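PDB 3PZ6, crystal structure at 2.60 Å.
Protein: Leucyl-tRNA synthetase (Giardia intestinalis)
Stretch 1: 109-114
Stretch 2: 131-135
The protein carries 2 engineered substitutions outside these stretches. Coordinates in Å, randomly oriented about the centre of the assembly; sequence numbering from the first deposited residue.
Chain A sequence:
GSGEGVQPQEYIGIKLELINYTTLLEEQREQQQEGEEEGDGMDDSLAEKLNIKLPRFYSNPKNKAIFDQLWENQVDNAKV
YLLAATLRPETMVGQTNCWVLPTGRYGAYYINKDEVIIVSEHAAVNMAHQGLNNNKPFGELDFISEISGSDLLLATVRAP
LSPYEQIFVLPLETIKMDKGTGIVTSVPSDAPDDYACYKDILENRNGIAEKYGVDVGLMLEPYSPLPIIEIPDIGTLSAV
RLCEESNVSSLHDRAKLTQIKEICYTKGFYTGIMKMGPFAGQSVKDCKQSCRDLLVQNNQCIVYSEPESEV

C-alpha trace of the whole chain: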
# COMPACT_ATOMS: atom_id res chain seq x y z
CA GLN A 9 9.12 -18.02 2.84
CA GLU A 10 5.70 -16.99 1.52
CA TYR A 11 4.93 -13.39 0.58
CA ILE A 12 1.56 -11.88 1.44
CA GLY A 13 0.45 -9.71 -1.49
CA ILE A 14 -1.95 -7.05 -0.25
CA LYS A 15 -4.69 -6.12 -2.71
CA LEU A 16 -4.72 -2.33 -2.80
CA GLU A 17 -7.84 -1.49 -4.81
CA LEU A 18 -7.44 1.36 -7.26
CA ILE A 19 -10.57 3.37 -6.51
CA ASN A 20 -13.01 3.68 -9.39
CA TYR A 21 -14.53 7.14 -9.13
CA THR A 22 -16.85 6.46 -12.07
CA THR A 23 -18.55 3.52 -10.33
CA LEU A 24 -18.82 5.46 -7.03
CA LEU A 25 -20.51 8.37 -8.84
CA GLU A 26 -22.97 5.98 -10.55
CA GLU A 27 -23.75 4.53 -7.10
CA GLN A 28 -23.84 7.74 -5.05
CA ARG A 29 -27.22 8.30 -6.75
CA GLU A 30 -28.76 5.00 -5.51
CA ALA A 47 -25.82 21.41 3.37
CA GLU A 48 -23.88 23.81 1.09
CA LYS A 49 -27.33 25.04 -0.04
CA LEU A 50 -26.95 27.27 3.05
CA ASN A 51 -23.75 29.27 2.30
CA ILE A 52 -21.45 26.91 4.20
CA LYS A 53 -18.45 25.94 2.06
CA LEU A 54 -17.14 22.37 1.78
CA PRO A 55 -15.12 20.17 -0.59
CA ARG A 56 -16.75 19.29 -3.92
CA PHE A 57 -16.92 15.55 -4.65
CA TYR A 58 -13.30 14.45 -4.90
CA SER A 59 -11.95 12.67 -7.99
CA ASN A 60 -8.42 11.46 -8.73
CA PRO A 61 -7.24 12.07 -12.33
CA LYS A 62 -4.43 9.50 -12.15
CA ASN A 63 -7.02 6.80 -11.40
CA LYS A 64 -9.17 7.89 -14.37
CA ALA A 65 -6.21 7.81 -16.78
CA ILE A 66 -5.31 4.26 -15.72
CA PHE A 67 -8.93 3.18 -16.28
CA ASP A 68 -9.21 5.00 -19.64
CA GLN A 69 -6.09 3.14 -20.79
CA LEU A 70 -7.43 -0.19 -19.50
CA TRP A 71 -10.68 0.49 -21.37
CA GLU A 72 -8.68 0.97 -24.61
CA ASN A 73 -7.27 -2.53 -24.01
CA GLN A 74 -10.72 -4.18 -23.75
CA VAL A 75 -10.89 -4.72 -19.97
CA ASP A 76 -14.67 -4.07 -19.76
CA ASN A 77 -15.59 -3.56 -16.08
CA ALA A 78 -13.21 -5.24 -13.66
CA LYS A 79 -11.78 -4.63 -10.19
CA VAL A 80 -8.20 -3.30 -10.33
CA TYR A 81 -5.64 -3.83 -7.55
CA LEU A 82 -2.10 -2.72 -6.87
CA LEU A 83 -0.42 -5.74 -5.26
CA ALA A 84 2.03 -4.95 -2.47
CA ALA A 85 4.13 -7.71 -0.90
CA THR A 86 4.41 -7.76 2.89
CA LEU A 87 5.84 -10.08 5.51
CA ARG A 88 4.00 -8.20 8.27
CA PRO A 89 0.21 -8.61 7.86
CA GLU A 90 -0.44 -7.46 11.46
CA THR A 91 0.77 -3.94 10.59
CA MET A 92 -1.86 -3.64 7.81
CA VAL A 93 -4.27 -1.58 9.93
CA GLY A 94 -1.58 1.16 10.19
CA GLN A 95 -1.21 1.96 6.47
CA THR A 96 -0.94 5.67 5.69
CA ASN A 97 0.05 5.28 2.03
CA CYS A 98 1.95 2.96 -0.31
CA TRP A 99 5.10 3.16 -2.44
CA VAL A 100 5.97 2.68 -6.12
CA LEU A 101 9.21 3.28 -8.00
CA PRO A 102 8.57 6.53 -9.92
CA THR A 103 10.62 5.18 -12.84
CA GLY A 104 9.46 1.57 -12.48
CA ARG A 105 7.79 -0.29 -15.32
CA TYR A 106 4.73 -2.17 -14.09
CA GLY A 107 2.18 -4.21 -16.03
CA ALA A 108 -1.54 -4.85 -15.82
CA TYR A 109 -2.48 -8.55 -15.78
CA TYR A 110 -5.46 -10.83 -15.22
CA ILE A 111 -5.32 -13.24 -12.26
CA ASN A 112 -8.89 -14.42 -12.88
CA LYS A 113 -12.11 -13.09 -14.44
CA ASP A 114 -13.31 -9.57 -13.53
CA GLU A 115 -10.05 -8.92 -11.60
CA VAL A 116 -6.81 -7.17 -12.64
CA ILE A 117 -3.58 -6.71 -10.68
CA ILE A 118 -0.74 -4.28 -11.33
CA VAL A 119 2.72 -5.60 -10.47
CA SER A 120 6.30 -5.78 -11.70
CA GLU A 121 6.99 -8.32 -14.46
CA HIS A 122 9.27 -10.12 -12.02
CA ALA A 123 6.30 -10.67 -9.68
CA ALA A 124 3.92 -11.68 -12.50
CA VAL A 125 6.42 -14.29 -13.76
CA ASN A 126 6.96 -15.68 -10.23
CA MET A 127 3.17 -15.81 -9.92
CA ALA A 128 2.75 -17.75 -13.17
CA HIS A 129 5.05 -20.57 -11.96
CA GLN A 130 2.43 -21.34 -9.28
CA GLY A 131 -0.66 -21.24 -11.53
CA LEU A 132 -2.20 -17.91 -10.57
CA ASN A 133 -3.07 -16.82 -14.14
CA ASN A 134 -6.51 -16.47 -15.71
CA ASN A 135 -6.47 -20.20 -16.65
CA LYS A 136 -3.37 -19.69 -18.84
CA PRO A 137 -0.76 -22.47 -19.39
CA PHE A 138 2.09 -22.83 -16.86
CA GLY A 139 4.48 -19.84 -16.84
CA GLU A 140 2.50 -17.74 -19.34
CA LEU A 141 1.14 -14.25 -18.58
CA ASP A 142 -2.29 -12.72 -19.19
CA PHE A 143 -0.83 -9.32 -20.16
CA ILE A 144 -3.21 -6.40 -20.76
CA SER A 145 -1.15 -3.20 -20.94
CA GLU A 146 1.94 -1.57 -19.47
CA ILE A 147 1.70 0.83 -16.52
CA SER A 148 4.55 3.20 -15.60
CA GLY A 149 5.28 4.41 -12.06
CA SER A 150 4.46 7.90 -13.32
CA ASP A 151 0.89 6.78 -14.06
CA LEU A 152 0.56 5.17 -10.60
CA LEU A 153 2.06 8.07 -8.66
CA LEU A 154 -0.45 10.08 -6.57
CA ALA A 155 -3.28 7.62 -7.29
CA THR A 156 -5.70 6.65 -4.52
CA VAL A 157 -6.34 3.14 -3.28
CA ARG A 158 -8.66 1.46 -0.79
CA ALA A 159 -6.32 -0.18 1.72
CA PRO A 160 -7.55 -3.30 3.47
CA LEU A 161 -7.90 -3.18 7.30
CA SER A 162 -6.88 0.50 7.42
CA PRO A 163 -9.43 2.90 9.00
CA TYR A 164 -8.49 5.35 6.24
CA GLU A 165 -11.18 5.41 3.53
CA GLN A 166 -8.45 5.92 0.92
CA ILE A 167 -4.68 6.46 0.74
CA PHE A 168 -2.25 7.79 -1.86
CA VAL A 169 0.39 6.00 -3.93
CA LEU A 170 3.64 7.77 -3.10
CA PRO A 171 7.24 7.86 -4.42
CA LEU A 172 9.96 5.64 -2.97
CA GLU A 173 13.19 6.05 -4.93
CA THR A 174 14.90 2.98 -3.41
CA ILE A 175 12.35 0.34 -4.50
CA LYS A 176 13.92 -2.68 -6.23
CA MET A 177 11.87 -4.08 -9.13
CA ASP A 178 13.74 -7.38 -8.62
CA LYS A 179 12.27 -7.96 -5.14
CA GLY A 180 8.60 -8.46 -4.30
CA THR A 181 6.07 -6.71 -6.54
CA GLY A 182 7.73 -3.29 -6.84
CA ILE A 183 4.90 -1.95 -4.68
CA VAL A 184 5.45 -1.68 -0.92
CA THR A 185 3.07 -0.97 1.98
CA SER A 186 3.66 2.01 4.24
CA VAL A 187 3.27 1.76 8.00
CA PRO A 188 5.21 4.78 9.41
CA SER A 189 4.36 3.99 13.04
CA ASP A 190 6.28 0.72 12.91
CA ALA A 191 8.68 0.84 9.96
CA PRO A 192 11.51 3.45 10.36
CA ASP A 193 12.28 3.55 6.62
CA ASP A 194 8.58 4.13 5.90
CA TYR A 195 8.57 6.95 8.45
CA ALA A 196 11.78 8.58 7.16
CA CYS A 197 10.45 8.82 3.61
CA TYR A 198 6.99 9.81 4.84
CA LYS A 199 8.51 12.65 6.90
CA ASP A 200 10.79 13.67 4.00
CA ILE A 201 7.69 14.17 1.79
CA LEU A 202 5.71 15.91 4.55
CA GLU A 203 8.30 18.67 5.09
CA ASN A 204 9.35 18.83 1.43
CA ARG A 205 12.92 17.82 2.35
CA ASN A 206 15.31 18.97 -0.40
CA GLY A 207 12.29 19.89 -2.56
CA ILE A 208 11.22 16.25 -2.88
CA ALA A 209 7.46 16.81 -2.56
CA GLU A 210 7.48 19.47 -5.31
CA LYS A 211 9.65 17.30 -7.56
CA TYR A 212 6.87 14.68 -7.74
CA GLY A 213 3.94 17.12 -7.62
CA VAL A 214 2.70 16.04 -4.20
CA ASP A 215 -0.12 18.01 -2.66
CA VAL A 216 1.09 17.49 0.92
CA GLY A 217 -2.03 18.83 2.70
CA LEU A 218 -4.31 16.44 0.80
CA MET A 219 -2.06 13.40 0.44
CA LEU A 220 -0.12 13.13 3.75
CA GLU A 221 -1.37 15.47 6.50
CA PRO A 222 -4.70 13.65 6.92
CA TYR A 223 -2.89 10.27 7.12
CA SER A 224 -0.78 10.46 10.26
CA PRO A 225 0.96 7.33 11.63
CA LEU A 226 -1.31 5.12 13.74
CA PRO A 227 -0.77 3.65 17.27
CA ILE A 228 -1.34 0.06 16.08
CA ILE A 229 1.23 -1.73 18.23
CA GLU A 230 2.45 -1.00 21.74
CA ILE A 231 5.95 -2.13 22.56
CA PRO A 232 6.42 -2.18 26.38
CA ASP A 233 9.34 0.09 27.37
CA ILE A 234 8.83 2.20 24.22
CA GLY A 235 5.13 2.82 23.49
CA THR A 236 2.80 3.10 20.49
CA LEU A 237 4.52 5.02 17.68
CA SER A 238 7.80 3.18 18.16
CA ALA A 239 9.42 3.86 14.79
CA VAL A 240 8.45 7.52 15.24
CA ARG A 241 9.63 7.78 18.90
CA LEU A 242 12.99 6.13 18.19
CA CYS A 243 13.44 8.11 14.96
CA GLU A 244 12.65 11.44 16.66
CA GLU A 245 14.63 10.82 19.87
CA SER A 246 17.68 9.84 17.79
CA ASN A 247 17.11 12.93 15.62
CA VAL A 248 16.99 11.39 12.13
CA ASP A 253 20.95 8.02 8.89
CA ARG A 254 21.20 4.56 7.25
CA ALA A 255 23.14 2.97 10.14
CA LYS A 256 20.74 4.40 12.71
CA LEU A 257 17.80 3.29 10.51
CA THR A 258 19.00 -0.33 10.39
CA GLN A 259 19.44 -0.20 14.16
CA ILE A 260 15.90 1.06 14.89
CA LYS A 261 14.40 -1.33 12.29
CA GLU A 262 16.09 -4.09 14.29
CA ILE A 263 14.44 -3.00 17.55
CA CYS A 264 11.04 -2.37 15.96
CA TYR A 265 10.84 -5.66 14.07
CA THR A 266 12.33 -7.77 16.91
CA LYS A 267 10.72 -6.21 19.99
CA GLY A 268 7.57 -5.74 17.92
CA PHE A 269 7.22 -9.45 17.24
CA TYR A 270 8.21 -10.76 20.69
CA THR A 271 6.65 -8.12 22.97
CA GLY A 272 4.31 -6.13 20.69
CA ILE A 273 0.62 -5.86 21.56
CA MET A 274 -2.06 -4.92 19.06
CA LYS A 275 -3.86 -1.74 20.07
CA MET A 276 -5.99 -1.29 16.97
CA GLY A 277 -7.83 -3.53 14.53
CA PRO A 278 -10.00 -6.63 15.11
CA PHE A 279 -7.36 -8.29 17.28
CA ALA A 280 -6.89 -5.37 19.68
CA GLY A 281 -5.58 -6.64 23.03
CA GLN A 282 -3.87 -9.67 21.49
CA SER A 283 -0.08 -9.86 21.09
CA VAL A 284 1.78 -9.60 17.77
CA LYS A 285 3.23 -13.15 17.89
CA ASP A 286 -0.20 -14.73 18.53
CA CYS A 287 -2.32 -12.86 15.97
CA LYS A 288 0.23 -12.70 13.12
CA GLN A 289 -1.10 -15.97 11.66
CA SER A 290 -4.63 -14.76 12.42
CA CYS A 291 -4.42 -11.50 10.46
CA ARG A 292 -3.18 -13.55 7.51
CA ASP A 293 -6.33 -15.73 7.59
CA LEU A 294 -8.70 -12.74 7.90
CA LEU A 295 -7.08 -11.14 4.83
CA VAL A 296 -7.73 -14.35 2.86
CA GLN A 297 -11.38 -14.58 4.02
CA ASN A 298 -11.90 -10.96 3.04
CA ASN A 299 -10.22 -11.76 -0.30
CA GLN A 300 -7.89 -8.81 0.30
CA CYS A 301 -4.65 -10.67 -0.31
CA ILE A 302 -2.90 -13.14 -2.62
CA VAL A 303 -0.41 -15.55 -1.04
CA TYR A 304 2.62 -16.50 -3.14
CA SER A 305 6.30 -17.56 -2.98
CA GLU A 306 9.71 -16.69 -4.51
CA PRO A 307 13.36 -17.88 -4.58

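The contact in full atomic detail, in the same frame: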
# COMPACT_ATOMS: atom_id res chain seq x y z
N TYR A 109 -2.22 -7.15 -15.44
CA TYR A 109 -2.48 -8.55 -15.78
C TYR A 109 -3.83 -9.01 -15.24
O TYR A 109 -4.39 -8.38 -14.34
CB TYR A 109 -1.39 -9.46 -15.19
CG TYR A 109 0.03 -9.08 -15.54
CD1 TYR A 109 0.67 -9.66 -16.64
CD2 TYR A 109 0.73 -8.17 -14.76
CE1 TYR A 109 1.99 -9.32 -16.96
CE2 TYR A 109 2.04 -7.82 -15.08
CZ TYR A 109 2.66 -8.40 -16.17
OH TYR A 109 3.96 -8.05 -16.47
N TYR A 110 -4.33 -10.11 -15.79
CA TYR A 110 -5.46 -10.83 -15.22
C TYR A 110 -4.93 -11.94 -14.31
O TYR A 110 -3.96 -12.63 -14.64
CB TYR A 110 -6.32 -11.46 -16.32
CG TYR A 110 -7.23 -10.50 -17.07
CD1 TYR A 110 -8.33 -9.92 -16.45
CD2 TYR A 110 -7.00 -10.21 -18.41
CE1 TYR A 110 -9.17 -9.05 -17.14
CE2 TYR A 110 -7.84 -9.35 -19.11
CZ TYR A 110 -8.91 -8.77 -18.47
OH TYR A 110 -9.73 -7.91 -19.17
N ILE A 111 -5.57 -12.09 -13.14
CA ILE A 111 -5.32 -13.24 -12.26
C ILE A 111 -6.47 -14.23 -12.42
O ILE A 111 -6.27 -15.44 -12.44
CB ILE A 111 -5.18 -12.80 -10.78
CG1 ILE A 111 -3.91 -11.96 -10.58
CG2 ILE A 111 -5.20 -14.00 -9.82
CD1 ILE A 111 -2.59 -12.75 -10.62
N ASN A 112 -7.68 -13.68 -12.53
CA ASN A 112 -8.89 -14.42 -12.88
C ASN A 112 -9.85 -13.49 -13.62
O ASN A 112 -9.46 -12.40 -14.05
CB ASN A 112 -9.54 -15.06 -11.64
CG ASN A 112 -9.80 -14.05 -10.53
OD1 ASN A 112 -10.65 -13.16 -10.65
ND2 ASN A 112 -9.10 -14.21 -9.41
N LYS A 113 -11.10 -13.92 -13.78
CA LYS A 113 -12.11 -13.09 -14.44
C LYS A 113 -12.52 -11.91 -13.56
O LYS A 113 -12.51 -12.00 -12.33
CB LYS A 113 -13.33 -13.93 -14.80
N ASP A 114 -12.86 -10.80 -14.21
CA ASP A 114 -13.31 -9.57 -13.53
C ASP A 114 -12.32 -8.98 -12.51
O ASP A 114 -12.70 -8.14 -11.68
CB ASP A 114 -14.71 -9.78 -12.90
N GLY A 131 0.69 -21.11 -10.96
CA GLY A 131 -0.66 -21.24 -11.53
C GLY A 131 -1.70 -20.21 -11.15
O GLY A 131 -2.88 -20.53 -11.02
N LEU A 132 -1.28 -18.96 -10.99
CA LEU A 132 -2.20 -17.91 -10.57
C LEU A 132 -2.67 -17.01 -11.73
O LEU A 132 -3.12 -15.89 -11.50
CB LEU A 132 -1.61 -17.10 -9.40
CG LEU A 132 -1.53 -17.88 -8.08
CD1 LEU A 132 -0.53 -17.27 -7.10
CD2 LEU A 132 -2.91 -18.03 -7.43
N ASN A 133 -2.59 -17.53 -12.95
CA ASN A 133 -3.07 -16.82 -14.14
C ASN A 133 -4.55 -17.06 -14.38
O ASN A 133 -5.15 -17.94 -13.75
CB ASN A 133 -2.31 -17.28 -15.39
CG ASN A 133 -0.87 -17.63 -15.11
OD1 ASN A 133 -0.24 -17.07 -14.21
ND2 ASN A 133 -0.33 -18.57 -15.88
N ASN A 134 -5.13 -16.28 -15.29
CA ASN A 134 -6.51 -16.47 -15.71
C ASN A 134 -6.64 -17.71 -16.60
O ASN A 134 -6.90 -17.61 -17.80
CB ASN A 134 -7.02 -15.21 -16.42
CG ASN A 134 -8.55 -15.15 -16.51
OD1 ASN A 134 -9.09 -14.31 -17.22
ND2 ASN A 134 -9.23 -16.03 -15.78
N ASN A 135 -6.43 -18.88 -15.99
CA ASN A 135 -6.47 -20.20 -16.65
C ASN A 135 -5.49 -20.38 -17.82
O ASN A 135 -5.70 -21.22 -18.70
CB ASN A 135 -7.91 -20.56 -17.08
CG ASN A 135 -8.89 -20.60 -15.91
OD1 ASN A 135 -8.50 -20.57 -14.74
ND2 ASN A 135 -10.18 -20.67 -16.23

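Contact between stretches 109-114 and 131-135 of the leucyl-tRNA synthetase chain: a strand that includes Tyr109 and Tyr110, and the chain after it, meet an irregular loop, and the two backbones approach most closely where Ile111 faces Asn133 (CA to CA 4.6 Å) and Asn112 faces Asn134 (CA to CA 4.2 Å). No hydrogen bond crosses between the modelled atoms, so the 259 Å² of buried surface rests mainly on van der Waals packing. Tyr109, in the strand, is buried but lies out of reach of the loop. Tyr110 directs its CA-to-CB bond toward the loop, and its CB lies 3.8 Å from CB of Asn134; the ring then leads away, with OD1 of Asn134 placed obliquely to it. At Ile111 the chain turns a corner, bringing its backbone against the loop. Although its CA-to-CB bond points away overall, CG2 packs 3.3 Å from the carbonyl O of Leu132, and the same oxygen receives a CA-H...O contact from CA of Ile111 (3.5 Å, angle at H 131°). The carbonyl O of Ile111 is less well served: it sits 3.0 Å from O of Asn133, a pair of acceptors with no proton to share, and although N of Asn134 is 3.2 Å from it, the angle is too poor for a hydrogen bond. The CA-to-CB bond of Asn112 points away, and CA of Asn112 lies 3.3 Å from ND2 of Asn134. ND2 of Asn134 also lies 3.5 Å from N of Lys113, but both are donors, so this is proximity without bonding. Asn134 thus touches four successive residues, Tyr110 to Lys113, and has the largest area covered in the contact. Lys113, modelled only to CB, and Asp114, which makes no contact, carry the chain past the loop. Within the loop, a weak hydrogen bond from N of Asn135 to O of Asn133 (2.7 Å) spans Asn134.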